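Local structure of alpha-1,2-Mannosidase (Trichoderma reesei, 1HCU) at residues I252-Y257 and A263-R268; E100-Y105 and V182-R187; S132-A137 and S189-N194; H307-G312 and S337-T342. The protein probably trims alpha-1,2-linked mannose residues from high-mannose N-glycans as a calcium-dependent glycoside hydrolase of family 47. One frame throughout, in Å; residues are numbered along the deposited sequence.

Contact 1 (I252-Y257 and A263-R268); sequences IKMYLY and AHYKDR
The helical hairpin of helix 245-257 and helix 263-280, turned back on itself by a five-residue loop, is zipped by two side-chain pairs, Tyr255 on Lys266 and Met254 on Tyr265. The segments run nearly antiparallel, at 151°, with axes 7.6 Å apart, and no hydrogen bond passes between them. With CG anti to the backbone N (chi1 180°), the Tyr255 ring stands alongside Lys266, which lays its methylenes over one face. Lys266 CB lies 3.5 Å from Tyr255 CD1, and two bends in the lysine chain keep CD over the ring as well, 3.9 Å from its centroid in a CH-pi contact, 22° off the normal. Ala263 CA comes to the edge of the same ring. Lysine suits the place because its aliphatic part covers the aromatic face while Lys266 NZ carries the charge on to Asp267 OD1, a 3.3 Å salt bridge. An alanine in place of Tyr255 would probably leave the lysine methylenes without their aromatic platform and the chain less constrained. The other pair is purely apolar: Met254 CG meets Tyr265 CD1 at 3.7 Å, the two side chains pointing the same way. Met254 continues onto helix 182-192 and Tyr265 onto helix 196-209, while Ile252 and Lys266 reach helix 312-323, so the hairpin packs among three further helices.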
loop_
_atom_site.group_PDB
_atom_site.type_symbol
_atom_site.label_atom_id
_atom_site.label_comp_id
_atom_site.label_asym_id
_atom_site.label_seq_id
_atom_site.Cartn_x
_atom_site.Cartn_y
_atom_site.Cartn_z
ATOM N N ILE A 252 2.618 -8.541 -10.504
ATOM C CA ILE A 252 2.729 -7.757 -11.726
ATOM C C ILE A 252 3.812 -6.683 -11.586
ATOM O O ILE A 252 4.446 -6.303 -12.574
ATOM C CB ILE A 252 1.377 -7.089 -12.084
ATOM C CG1 ILE A 252 1.454 -6.422 -13.462
ATOM C CG2 ILE A 252 1.007 -6.077 -11.021
ATOM C CD1 ILE A 252 1.676 -7.385 -14.606
ATOM N N LYS A 253 4.042 -6.203 -10.366
ATOM C CA LYS A 253 5.059 -5.176 -10.174
ATOM C C LYS A 253 6.476 -5.698 -10.393
ATOM O O LYS A 253 7.360 -4.948 -10.809
ATOM C CB LYS A 253 4.916 -4.519 -8.797
ATOM C CG LYS A 253 3.729 -3.558 -8.738
ATOM C CD LYS A 253 3.703 -2.732 -7.461
ATOM C CE LYS A 253 2.563 -1.718 -7.489
ATOM N NZ LYS A 253 2.539 -0.881 -6.246
ATOM N N MET A 254 6.683 -6.984 -10.128
ATOM C CA MET A 254 7.983 -7.609 -10.335
ATOM C C MET A 254 8.215 -7.700 -11.836
ATOM O O MET A 254 9.354 -7.624 -12.309
ATOM C CB MET A 254 8.017 -9.021 -9.727
ATOM C CG MET A 254 8.143 -9.062 -8.212
ATOM S SD MET A 254 9.443 -7.932 -7.610
ATOM C CE MET A 254 10.913 -8.828 -8.050
ATOM N N TYR A 255 7.128 -7.853 -12.589
ATOM C CA TYR A 255 7.227 -7.941 -14.046
ATOM C C TYR A 255 7.679 -6.605 -14.620
ATOM O O TYR A 255 8.335 -6.561 -15.661
ATOM C CB TYR A 255 5.882 -8.332 -14.655
ATOM C CG TYR A 255 5.889 -8.437 -16.165
ATOM C CD1 TYR A 255 6.591 -9.453 -16.822
ATOM C CD2 TYR A 255 5.162 -7.537 -16.939
ATOM C CE1 TYR A 255 6.558 -9.570 -18.218
ATOM C CE2 TYR A 255 5.121 -7.644 -18.326
ATOM C CZ TYR A 255 5.815 -8.656 -18.959
ATOM O OH TYR A 255 5.744 -8.739 -20.337
ATOM N N LEU A 256 7.308 -5.518 -13.947
ATOM C CA LEU A 256 7.699 -4.184 -14.386
ATOM C C LEU A 256 9.178 -4.025 -14.023
ATOM O O LEU A 256 9.969 -3.484 -14.805
ATOM C CB LEU A 256 6.871 -3.113 -13.659
ATOM C CG LEU A 256 6.728 -1.714 -14.281
ATOM C CD1 LEU A 256 6.284 -0.699 -13.216
ATOM C CD2 LEU A 256 8.035 -1.270 -14.890
ATOM N N TYR A 257 9.547 -4.506 -12.835
ATOM C CA TYR A 257 10.923 -4.401 -12.365
ATOM C C TYR A 257 11.897 -5.107 -13.312
ATOM O O TYR A 257 13.021 -4.661 -13.493
ATOM C CB TYR A 257 11.054 -4.960 -10.936
ATOM C CG TYR A 257 12.419 -4.702 -10.329
ATOM C CD1 TYR A 257 13.387 -5.710 -10.274
ATOM C CD2 TYR A 257 12.771 -3.426 -9.879
ATOM C CE1 TYR A 257 14.680 -5.448 -9.786
ATOM C CE2 TYR A 257 14.055 -3.157 -9.392
ATOM C CZ TYR A 257 15.003 -4.168 -9.350
ATOM O OH TYR A 257 16.262 -3.887 -8.880
ATOM N N ALA A 263 8.891 -13.026 -15.620
ATOM C CA ALA A 263 7.815 -13.265 -16.579
ATOM C C ALA A 263 6.829 -14.286 -16.014
ATOM O O ALA A 263 5.632 -14.239 -16.304
ATOM C CB ALA A 263 8.392 -13.777 -17.898
ATOM N N HIS A 264 7.336 -15.210 -15.206
ATOM C CA HIS A 264 6.481 -16.234 -14.619
ATOM C C HIS A 264 5.545 -15.613 -13.584
ATOM O O HIS A 264 4.425 -16.079 -13.397
ATOM C CB HIS A 264 7.315 -17.340 -13.963
ATOM C CG HIS A 264 6.503 -18.528 -13.555
ATOM N ND1 HIS A 264 6.509 -19.033 -12.272
ATOM C CD2 HIS A 264 5.639 -19.296 -14.258
ATOM C CE1 HIS A 264 5.682 -20.061 -12.201
ATOM N NE2 HIS A 264 5.141 -20.241 -13.392
ATOM N N TYR A 265 6.025 -14.565 -12.913
ATOM C CA TYR A 265 5.235 -13.842 -11.911
ATOM C C TYR A 265 4.045 -13.220 -12.640
ATOM O O TYR A 265 2.921 -13.205 -12.135
ATOM C CB TYR A 265 6.070 -12.732 -11.269
ATOM C CG TYR A 265 7.022 -13.173 -10.169
ATOM C CD1 TYR A 265 7.078 -12.474 -8.960
ATOM C CD2 TYR A 265 7.863 -14.275 -10.328
ATOM C CE1 TYR A 265 7.942 -12.855 -7.939
ATOM C CE2 TYR A 265 8.737 -14.670 -9.304
ATOM C CZ TYR A 265 8.765 -13.952 -8.115
ATOM O OH TYR A 265 9.600 -14.331 -7.087
ATOM N N LYS A 266 4.324 -12.715 -13.837
ATOM C CA LYS A 266 3.320 -12.094 -14.693
ATOM C C LYS A 266 2.216 -13.096 -15.037
ATOM O O LYS A 266 1.034 -12.751 -15.023
ATOM C CB LYS A 266 3.967 -11.594 -15.987
ATOM C CG LYS A 266 2.958 -11.176 -17.035
ATOM C CD LYS A 266 3.457 -11.443 -18.444
ATOM C CE LYS A 266 3.704 -12.916 -18.676
ATOM N NZ LYS A 266 4.067 -13.212 -20.087
ATOM N N ASP A 267 2.604 -14.332 -15.356
ATOM C CA ASP A 267 1.623 -15.368 -15.684
ATOM C C ASP A 267 0.730 -15.695 -14.489
ATOM O O ASP A 267 -0.472 -15.896 -14.652
ATOM C CB ASP A 267 2.314 -16.650 -16.176
ATOM C CG ASP A 267 2.830 -16.535 -17.609
ATOM O OD1 ASP A 267 2.506 -15.539 -18.298
ATOM O OD2 ASP A 267 3.558 -17.457 -18.048
ATOM N N ARG A 268 1.307 -15.751 -13.290
ATOM C CA ARG A 268 0.509 -16.055 -12.102
ATOM C C ARG A 268 -0.495 -14.927 -11.817
ATOM O O ARG A 268 -1.586 -15.171 -11.287
ATOM C CB ARG A 268 1.416 -16.297 -10.885
ATOM C CG ARG A 268 2.328 -17.518 -11.023
ATOM C CD ARG A 268 1.536 -18.806 -11.278
ATOM N NE ARG A 268 0.571 -19.079 -10.221
ATOM C CZ ARG A 268 -0.221 -20.147 -10.173
ATOM N NH1 ARG A 268 -0.173 -21.064 -11.133
ATOM N NH2 ARG A 268 -1.064 -20.296 -9.156
#

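Contact 2 (E100-Y105 and V182-R187); sequences ETNIRY and VLEWTR
Asn102 and Glu184 form the nearest backbone pair, CA of Asn102 to CA of Glu184 7.5 Å, where the two helical segments cross at 61° with their axes 9.9 Å apart. Helix 98-117 widens into a pi-type turn over 102-105. Asn102 turns CG anti to its own N (chi1 171°), sending the amide across to Glu184 and Trp185. The amide passes alongside the glutamate chain, which is bent at chi2, and the amide and carboxylate planes are steeply turned against each other. Asn102 ND2 lies 3.4 Å from Glu184 OE1, but the angle is too poor for a hydrogen bond. Asn102 OD1 comes up to the indole edge of Trp185, 3.0 Å from NE1 of that residue, with the amide and ring planes 33° apart. Asparagine suits so close an approach of the backbones because its short, flat amide can lie against the glutamate chain and the indole edge at once. The carboxylate of Glu184 uses OE2 to accept from Asn484 ND2, which also donates to Ile103 O and so links the two helices through a third residue. In the (alpha/alpha)7 barrel of family 47 the crossing lies close to the calcium site: the Ile103 side chain packs on Thr485, a calcium-binding residue, and is about 6 Å from the bound ion. One turn apart on the same helix, Arg104 NH1 donates to Glu100 OE1 in a 2.6 Å salt bridge that fixes the carboxylate of this predicted proton donor; the oxygen is met almost in line with its C-O bond, slightly out of the guanidinium plane. Arg104 NE is itself held by Ser451 OG.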
loop_
_atom_site.group_PDB
_atom_site.type_symbol
_atom_site.label_atom_id
_atom_site.label_comp_id
_atom_site.label_asym_id
_atom_site.label_seq_id
_atom_site.Cartn_x
_atom_site.Cartn_y
_atom_site.Cartn_z
ATOM N N GLU A 100 5.658 -5.249 7.847
ATOM C CA GLU A 100 5.514 -3.810 8.083
ATOM C C GLU A 100 6.862 -3.097 8.020
ATOM O O GLU A 100 6.972 -2.012 7.443
ATOM C CB GLU A 100 4.877 -3.548 9.453
ATOM C CG GLU A 100 3.504 -4.185 9.681
ATOM C CD GLU A 100 2.443 -3.689 8.704
ATOM O OE1 GLU A 100 2.576 -2.559 8.190
ATOM O OE2 GLU A 100 1.463 -4.424 8.464
ATOM N N THR A 101 7.888 -3.706 8.608
ATOM C CA THR A 101 9.218 -3.105 8.619
ATOM C C THR A 101 9.797 -3.002 7.208
ATOM O O THR A 101 10.403 -1.996 6.838
ATOM C CB THR A 101 10.186 -3.927 9.506
ATOM O OG1 THR A 101 9.630 -4.047 10.820
ATOM C CG2 THR A 101 11.544 -3.243 9.604
ATOM N N ASN A 102 9.585 -4.048 6.422
ATOM C CA ASN A 102 10.073 -4.115 5.059
ATOM C C ASN A 102 9.515 -3.035 4.139
ATOM O O ASN A 102 10.268 -2.295 3.505
ATOM C CB ASN A 102 9.745 -5.494 4.474
ATOM C CG ASN A 102 10.032 -5.576 2.989
ATOM O OD1 ASN A 102 11.186 -5.683 2.568
ATOM N ND2 ASN A 102 8.983 -5.503 2.185
ATOM N N ILE A 103 8.192 -2.953 4.059
ATOM C CA ILE A 103 7.541 -1.994 3.176
ATOM C C ILE A 103 7.767 -0.527 3.549
ATOM O O ILE A 103 7.843 0.338 2.667
ATOM C CB ILE A 103 6.010 -2.284 3.074
ATOM C CG1 ILE A 103 5.315 -1.974 4.401
ATOM C CG2 ILE A 103 5.787 -3.743 2.686
ATOM C CD1 ILE A 103 3.797 -2.128 4.358
ATOM N N ARG A 104 7.884 -0.245 4.846
ATOM C CA ARG A 104 8.102 1.134 5.301
ATOM C C ARG A 104 9.573 1.551 5.332
ATOM O O ARG A 104 10.000 2.428 4.585
ATOM C CB ARG A 104 7.513 1.345 6.700
ATOM C CG ARG A 104 5.999 1.363 6.785
ATOM C CD ARG A 104 5.568 1.832 8.167
ATOM N NE ARG A 104 4.120 1.894 8.306
ATOM C CZ ARG A 104 3.315 0.850 8.150
ATOM N NH1 ARG A 104 3.830 -0.335 7.849
ATOM N NH2 ARG A 104 2.001 0.988 8.294
ATOM N N TYR A 105 10.346 0.917 6.204
ATOM C CA TYR A 105 11.750 1.267 6.360
ATOM C C TYR A 105 12.639 0.924 5.167
ATOM O O TYR A 105 13.227 1.807 4.546
ATOM C CB TYR A 105 12.279 0.625 7.642
ATOM C CG TYR A 105 11.651 1.221 8.888
ATOM C CD1 TYR A 105 10.792 0.476 9.698
ATOM C CD2 TYR A 105 11.948 2.533 9.274
ATOM C CE1 TYR A 105 10.250 1.025 10.874
ATOM C CE2 TYR A 105 11.416 3.088 10.439
ATOM C CZ TYR A 105 10.573 2.330 11.239
ATOM O OH TYR A 105 10.104 2.866 12.421
ATOM N N VAL A 182 9.722 -9.589 -1.897
ATOM C CA VAL A 182 10.501 -9.761 -3.121
ATOM C C VAL A 182 10.953 -8.481 -3.830
ATOM O O VAL A 182 12.100 -8.392 -4.271
ATOM C CB VAL A 182 9.743 -10.683 -4.128
ATOM C CG1 VAL A 182 8.377 -10.097 -4.474
ATOM C CG2 VAL A 182 10.571 -10.873 -5.375
ATOM N N LEU A 183 10.075 -7.487 -3.930
ATOM C CA LEU A 183 10.435 -6.243 -4.601
ATOM C C LEU A 183 11.603 -5.534 -3.915
ATOM O O LEU A 183 12.619 -5.246 -4.546
ATOM C CB LEU A 183 9.244 -5.278 -4.643
ATOM C CG LEU A 183 9.092 -4.361 -5.869
ATOM C CD1 LEU A 183 8.189 -3.173 -5.509
ATOM C CD2 LEU A 183 10.434 -3.872 -6.344
ATOM N N GLU A 184 11.478 -5.254 -2.622
ATOM C CA GLU A 184 12.554 -4.530 -1.960
ATOM C C GLU A 184 13.827 -5.313 -1.693
ATOM O O GLU A 184 14.915 -4.742 -1.694
ATOM C CB GLU A 184 12.067 -3.823 -0.676
ATOM C CG GLU A 184 10.920 -4.435 0.104
ATOM C CD GLU A 184 9.593 -4.416 -0.631
ATOM O OE1 GLU A 184 9.233 -5.457 -1.216
ATOM O OE2 GLU A 184 8.911 -3.361 -0.627
ATOM N N TRP A 185 13.702 -6.619 -1.500
ATOM C CA TRP A 185 14.868 -7.457 -1.256
ATOM C C TRP A 185 15.647 -7.700 -2.555
ATOM O O TRP A 185 16.874 -7.803 -2.538
ATOM C CB TRP A 185 14.434 -8.773 -0.598
ATOM C CG TRP A 185 14.154 -8.592 0.875
ATOM C CD1 TRP A 185 13.189 -7.802 1.443
ATOM C CD2 TRP A 185 14.910 -9.143 1.959
ATOM N NE1 TRP A 185 13.308 -7.824 2.812
ATOM C CE2 TRP A 185 14.355 -8.638 3.158
ATOM C CE3 TRP A 185 16.007 -10.012 2.034
ATOM C CZ2 TRP A 185 14.862 -8.974 4.421
ATOM C CZ3 TRP A 185 16.513 -10.347 3.294
ATOM C CH2 TRP A 185 15.938 -9.827 4.467
ATOM N N THR A 186 14.941 -7.780 -3.680
ATOM C CA THR A 186 15.613 -7.969 -4.960
ATOM C C THR A 186 16.299 -6.652 -5.308
ATOM O O THR A 186 17.415 -6.635 -5.821
ATOM C CB THR A 186 14.621 -8.348 -6.092
ATOM O OG1 THR A 186 14.125 -9.676 -5.870
ATOM C CG2 THR A 186 15.313 -8.301 -7.449
ATOM N N ARG A 187 15.629 -5.546 -4.995
ATOM C CA ARG A 187 16.172 -4.213 -5.252
ATOM C C ARG A 187 17.458 -4.040 -4.447
ATOM O O ARG A 187 18.441 -3.497 -4.942
ATOM C CB ARG A 187 15.150 -3.134 -4.852
ATOM C CG ARG A 187 15.550 -1.714 -5.239
ATOM C CD ARG A 187 15.828 -1.638 -6.732
ATOM N NE ARG A 187 16.457 -0.385 -7.145
ATOM C CZ ARG A 187 17.329 -0.287 -8.149
ATOM N NH1 ARG A 187 17.674 -1.375 -8.832
ATOM N NH2 ARG A 187 17.845 0.894 -8.483
#

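Contact 3 (S132-A137 and S189-N194); sequences SLLRQA and SDLTGN
Leu134 and Leu191 face each other where helix 127-144 passes the C-terminal end of helix 182-192, with CA of Leu134 and CA of Leu191 8.0 Å apart. The contact is small and apolar. Leu134 extends CG anti to the backbone N (chi1 176°), and its CD1 branch rests against two successive residues of the other helix, 4.1 Å from Leu191 CB and 4.0 Å from Thr192 CG2. The other branch, CD2, rests by Leu191 O. Here the helix ends: Gly193 takes up a positive phi of 89°, a conformation in which a side chain would be jammed against the preceding carbonyl. The two branches of Thr192 do different work. Its OG1 accepts from Asn194 N at 3.1 Å in an ST turn and is also bonded to Leu188 O, while CG2 is left for the leucine. A glycine in place of Thr192, lacking OG1 and CG2, would probably leave Asn194 N without its ST-turn acceptor and open a gap beside Leu134 CD1. Ser189 OG donates to Asn194 O at 2.8 Å, tying the last turn of the helix to the loop that follows, and Asn194 OD1 caps Gln196 N at the start of helix 196-209. Leu134 packs further on Tyr113 of helix 98-117.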
loop_
_atom_site.group_PDB
_atom_site.type_symbol
_atom_site.label_atom_id
_atom_site.label_comp_id
_atom_site.label_asym_id
_atom_site.label_seq_id
_atom_site.Cartn_x
_atom_site.Cartn_y
_atom_site.Cartn_z
ATOM N N SER A 132 24.215 6.711 3.275
ATOM C CA SER A 132 23.726 6.136 4.527
ATOM C C SER A 132 22.413 5.386 4.323
ATOM O O SER A 132 22.193 4.331 4.923
ATOM C CB SER A 132 23.517 7.226 5.588
ATOM O OG SER A 132 24.753 7.721 6.071
ATOM N N LEU A 133 21.546 5.938 3.478
ATOM C CA LEU A 133 20.256 5.316 3.204
ATOM C C LEU A 133 20.474 3.854 2.825
ATOM O O LEU A 133 19.896 2.957 3.434
ATOM C CB LEU A 133 19.531 6.052 2.066
ATOM C CG LEU A 133 19.209 7.540 2.261
ATOM C CD1 LEU A 133 18.720 8.153 0.955
ATOM C CD2 LEU A 133 18.157 7.700 3.350
ATOM N N LEU A 134 21.324 3.616 1.830
ATOM C CA LEU A 134 21.599 2.256 1.389
ATOM C C LEU A 134 22.306 1.438 2.465
ATOM O O LEU A 134 21.962 0.277 2.691
ATOM C CB LEU A 134 22.432 2.263 0.097
ATOM C CG LEU A 134 22.885 0.909 -0.461
ATOM C CD1 LEU A 134 21.695 -0.027 -0.606
ATOM C CD2 LEU A 134 23.553 1.119 -1.807
ATOM N N ARG A 135 23.283 2.035 3.141
ATOM C CA ARG A 135 23.995 1.312 4.191
ATOM C C ARG A 135 23.032 0.886 5.283
ATOM O O ARG A 135 23.049 -0.264 5.723
ATOM C CB ARG A 135 25.105 2.174 4.803
ATOM C CG ARG A 135 26.296 2.384 3.896
ATOM N N GLN A 136 22.183 1.812 5.719
ATOM C CA GLN A 136 21.224 1.494 6.774
ATOM C C GLN A 136 20.213 0.436 6.329
ATOM O O GLN A 136 19.782 -0.384 7.137
ATOM C CB GLN A 136 20.509 2.769 7.241
ATOM C CG GLN A 136 21.349 3.658 8.168
ATOM C CD GLN A 136 21.384 3.159 9.612
ATOM O OE1 GLN A 136 21.026 3.888 10.534
ATOM N NE2 GLN A 136 21.818 1.925 9.810
ATOM N N ALA A 137 19.853 0.442 5.045
ATOM C CA ALA A 137 18.897 -0.535 4.517
ATOM C C ALA A 137 19.497 -1.938 4.600
ATOM O O ALA A 137 18.836 -2.888 5.011
ATOM C CB ALA A 137 18.547 -0.202 3.074
ATOM N N SER A 189 19.585 -6.419 -3.386
ATOM C CA SER A 189 20.656 -7.225 -3.976
ATOM C C SER A 189 21.252 -6.519 -5.184
ATOM O O SER A 189 22.464 -6.510 -5.373
ATOM C CB SER A 189 20.143 -8.594 -4.436
ATOM O OG SER A 189 19.783 -9.412 -3.343
ATOM N N ASP A 190 20.393 -5.936 -6.008
ATOM C CA ASP A 190 20.868 -5.247 -7.196
ATOM C C ASP A 190 21.693 -4.014 -6.835
ATOM O O ASP A 190 22.665 -3.689 -7.513
ATOM C CB ASP A 190 19.687 -4.845 -8.083
ATOM C CG ASP A 190 19.116 -6.015 -8.864
ATOM O OD1 ASP A 190 18.118 -5.805 -9.585
ATOM O OD2 ASP A 190 19.665 -7.135 -8.763
ATOM N N LEU A 191 21.307 -3.337 -5.760
ATOM C CA LEU A 191 22.004 -2.133 -5.317
ATOM C C LEU A 191 23.303 -2.430 -4.574
ATOM O O LEU A 191 24.263 -1.671 -4.684
ATOM C CB LEU A 191 21.077 -1.312 -4.423
ATOM C CG LEU A 191 20.613 0.057 -4.931
ATOM C CD1 LEU A 191 20.597 0.105 -6.446
ATOM C CD2 LEU A 191 19.230 0.351 -4.352
ATOM N N THR A 192 23.329 -3.538 -3.834
ATOM C CA THR A 192 24.507 -3.929 -3.052
ATOM C C THR A 192 25.444 -4.913 -3.755
ATOM O O THR A 192 26.623 -4.980 -3.438
ATOM C CB THR A 192 24.109 -4.610 -1.720
ATOM O OG1 THR A 192 23.415 -5.833 -2.012
ATOM C CG2 THR A 192 23.213 -3.701 -0.883
ATOM N N GLY A 193 24.918 -5.696 -4.686
ATOM C CA GLY A 193 25.752 -6.671 -5.365
ATOM C C GLY A 193 25.767 -7.996 -4.621
ATOM O O GLY A 193 26.437 -8.938 -5.034
ATOM N N ASN A 194 25.036 -8.059 -3.512
ATOM C CA ASN A 194 24.940 -9.269 -2.703
ATOM C C ASN A 194 23.629 -9.979 -3.075
ATOM O O ASN A 194 22.549 -9.545 -2.687
ATOM C CB ASN A 194 24.937 -8.903 -1.215
ATOM C CG ASN A 194 24.849 -10.117 -0.316
ATOM O OD1 ASN A 194 24.701 -11.240 -0.789
ATOM N ND2 ASN A 194 24.939 -9.895 0.992
#

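Contact 4 (H307-G312 and S337-T342); sequences HLASFG and SSYFGT
The ring of Tyr339 lies against the 3-10 turn of Ala309 and Ser310, which covers one of its faces. Ser310 CA sits 4.0 Å from the ring centroid, 19° off the normal, in a CH-pi contact, and Ser310 CB comes 3.5 Å from Tyr339 CD1, towards the rim. Ala309 O is over the same face, while the methyl of Ala309 lies by the far end of the ring, CB 3.8 Å from Tyr339 OH. The short side chains of alanine and serine let the backbones come together, with CA of Ser310 and CA of Tyr339 5.9 Å apart. Tyr339 brings its ring there with CG beside the backbone N (chi1 -82°), and its hydroxyl is bonded to Ser305 OG and Leu293 N, in neighbouring strands. Ser310 turns OG (chi1 69°) back to its own chain, donating to His307 O at 2.6 Å; that carbonyl also takes Ser310 N, so two bonds secure the turn. Ser310 OG is bonded to Thr394 OG1 as well, next to Glu393, a predicted active-site residue whose carboxylate is only weakly bonded to His307. The aromatic face thus supplies apolar support for a buried turn in which Ser310 OG is met by His307 O and Thr394 OG1, and Ser310 O by Ser397 OG, an arrangement consistent with a second-shell role beside Glu393.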
loop_
_atom_site.group_PDB
_atom_site.type_symbol
_atom_site.label_atom_id
_atom_site.label_comp_id
_atom_site.label_asym_id
_atom_site.label_seq_id
_atom_site.Cartn_x
_atom_site.Cartn_y
_atom_site.Cartn_z
ATOM N N HIS A 307 -11.828 -0.579 2.431
ATOM C CA HIS A 307 -10.857 0.362 1.892
ATOM C C HIS A 307 -9.543 -0.269 1.412
ATOM O O HIS A 307 -8.917 0.243 0.485
ATOM C CB HIS A 307 -10.586 1.442 2.935
ATOM C CG HIS A 307 -10.077 2.723 2.358
ATOM N ND1 HIS A 307 -8.859 2.819 1.718
ATOM C CD2 HIS A 307 -10.613 3.966 2.337
ATOM C CE1 HIS A 307 -8.666 4.067 1.332
ATOM N NE2 HIS A 307 -9.713 4.783 1.696
ATOM N N LEU A 308 -9.120 -1.372 2.025
ATOM C CA LEU A 308 -7.866 -2.013 1.604
ATOM C C LEU A 308 -7.970 -2.538 0.177
ATOM O O LEU A 308 -7.045 -2.375 -0.620
ATOM C CB LEU A 308 -7.483 -3.170 2.547
ATOM C CG LEU A 308 -7.006 -2.825 3.964
ATOM C CD1 LEU A 308 -6.763 -4.110 4.754
ATOM C CD2 LEU A 308 -5.728 -1.992 3.895
ATOM N N ALA A 309 -9.102 -3.157 -0.147
ATOM C CA ALA A 309 -9.299 -3.707 -1.489
ATOM C C ALA A 309 -9.455 -2.641 -2.571
ATOM O O ALA A 309 -9.415 -2.958 -3.758
ATOM C CB ALA A 309 -10.508 -4.628 -1.506
ATOM N N SER A 310 -9.623 -1.381 -2.180
ATOM C CA SER A 310 -9.804 -0.348 -3.188
ATOM C C SER A 310 -8.535 -0.062 -3.994
ATOM O O SER A 310 -8.575 0.685 -4.970
ATOM C CB SER A 310 -10.326 0.946 -2.554
ATOM O OG SER A 310 -9.347 1.552 -1.734
ATOM N N PHE A 311 -7.415 -0.656 -3.598
ATOM C CA PHE A 311 -6.150 -0.447 -4.305
ATOM C C PHE A 311 -6.185 -1.271 -5.596
ATOM O O PHE A 311 -5.416 -1.033 -6.525
ATOM C CB PHE A 311 -4.970 -0.925 -3.449
ATOM C CG PHE A 311 -4.574 -2.353 -3.721
ATOM C CD1 PHE A 311 -3.505 -2.641 -4.561
ATOM C CD2 PHE A 311 -5.329 -3.408 -3.214
ATOM C CE1 PHE A 311 -3.193 -3.957 -4.899
ATOM C CE2 PHE A 311 -5.033 -4.723 -3.545
ATOM C CZ PHE A 311 -3.961 -4.999 -4.390
ATOM N N GLY A 312 -7.084 -2.249 -5.629
ATOM C CA GLY A 312 -7.218 -3.118 -6.785
ATOM C C GLY A 312 -7.321 -2.398 -8.116
ATOM O O GLY A 312 -6.671 -2.793 -9.086
ATOM N N SER A 337 -13.752 3.551 -9.921
ATOM C CA SER A 337 -15.012 4.274 -9.909
ATOM C C SER A 337 -15.980 3.746 -8.859
ATOM O O SER A 337 -16.591 4.520 -8.117
ATOM C CB SER A 337 -15.665 4.178 -11.288
ATOM O OG SER A 337 -16.951 4.755 -11.279
ATOM N N SER A 338 -16.121 2.428 -8.792
ATOM C CA SER A 338 -17.039 1.828 -7.836
ATOM C C SER A 338 -16.650 2.104 -6.397
ATOM O O SER A 338 -17.497 2.456 -5.576
ATOM C CB SER A 338 -17.136 0.322 -8.071
ATOM O OG SER A 338 -17.921 0.049 -9.215
ATOM N N TYR A 339 -15.368 1.944 -6.093
ATOM C CA TYR A 339 -14.886 2.181 -4.744
ATOM C C TYR A 339 -14.948 3.664 -4.376
ATOM O O TYR A 339 -15.066 4.014 -3.202
ATOM C CB TYR A 339 -13.475 1.608 -4.599
ATOM C CG TYR A 339 -13.490 0.118 -4.317
ATOM C CD1 TYR A 339 -13.571 -0.352 -3.012
ATOM C CD2 TYR A 339 -13.485 -0.823 -5.358
ATOM C CE1 TYR A 339 -13.649 -1.709 -2.733
ATOM C CE2 TYR A 339 -13.564 -2.192 -5.086
ATOM C CZ TYR A 339 -13.646 -2.621 -3.767
ATOM O OH TYR A 339 -13.731 -3.962 -3.467
ATOM N N PHE A 340 -14.892 4.542 -5.375
ATOM C CA PHE A 340 -15.001 5.961 -5.068
ATOM C C PHE A 340 -16.441 6.258 -4.655
ATOM O O PHE A 340 -16.699 7.197 -3.910
ATOM C CB PHE A 340 -14.631 6.832 -6.264
ATOM C CG PHE A 340 -14.823 8.295 -6.007
ATOM C CD1 PHE A 340 -13.935 8.995 -5.194
ATOM C CD2 PHE A 340 -15.929 8.958 -6.521
ATOM C CE1 PHE A 340 -14.152 10.340 -4.896
ATOM C CE2 PHE A 340 -16.156 10.295 -6.230
ATOM C CZ PHE A 340 -15.265 10.992 -5.415
ATOM N N GLY A 341 -17.370 5.438 -5.139
ATOM C CA GLY A 341 -18.775 5.604 -4.803
ATOM C C GLY A 341 -19.039 5.407 -3.316
ATOM O O GLY A 341 -20.082 5.837 -2.813
ATOM N N THR A 342 -18.117 4.748 -2.609
ATOM C CA THR A 342 -18.291 4.538 -1.163
ATOM C C THR A 342 -17.784 5.779 -0.428
ATOM O O THR A 342 -17.993 5.943 0.774
ATOM C CB THR A 342 -17.529 3.280 -0.638
ATOM O OG1 THR A 342 -16.117 3.436 -0.850
ATOM C CG2 THR A 342 -18.019 2.018 -1.346
#

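How the contacts relate
From the N terminus, contact 2 opens first, and its return to 182-187 closes a long loop of 76 residues. Contact 3 opens inside that loop, at 132-137, and closes beyond it at 189-194, so the two cross; both end on helix 182-192, tying it to the consecutive helices 98-117 and 127-144. Contact 1 follows in series as a short hairpin, yet it is joined to the first two: Tyr257 OH probably hydrogen-bonds both Arg187 NH1 and Asp190 OD1, and Met254 packs on Val182. Contact 4 comes last, closing 24 residues, nearly all helix, and joining the approach to helix 312-323 to helix 326-344, opposite contacts 2 and 3 about the chain's centre, without touching the others.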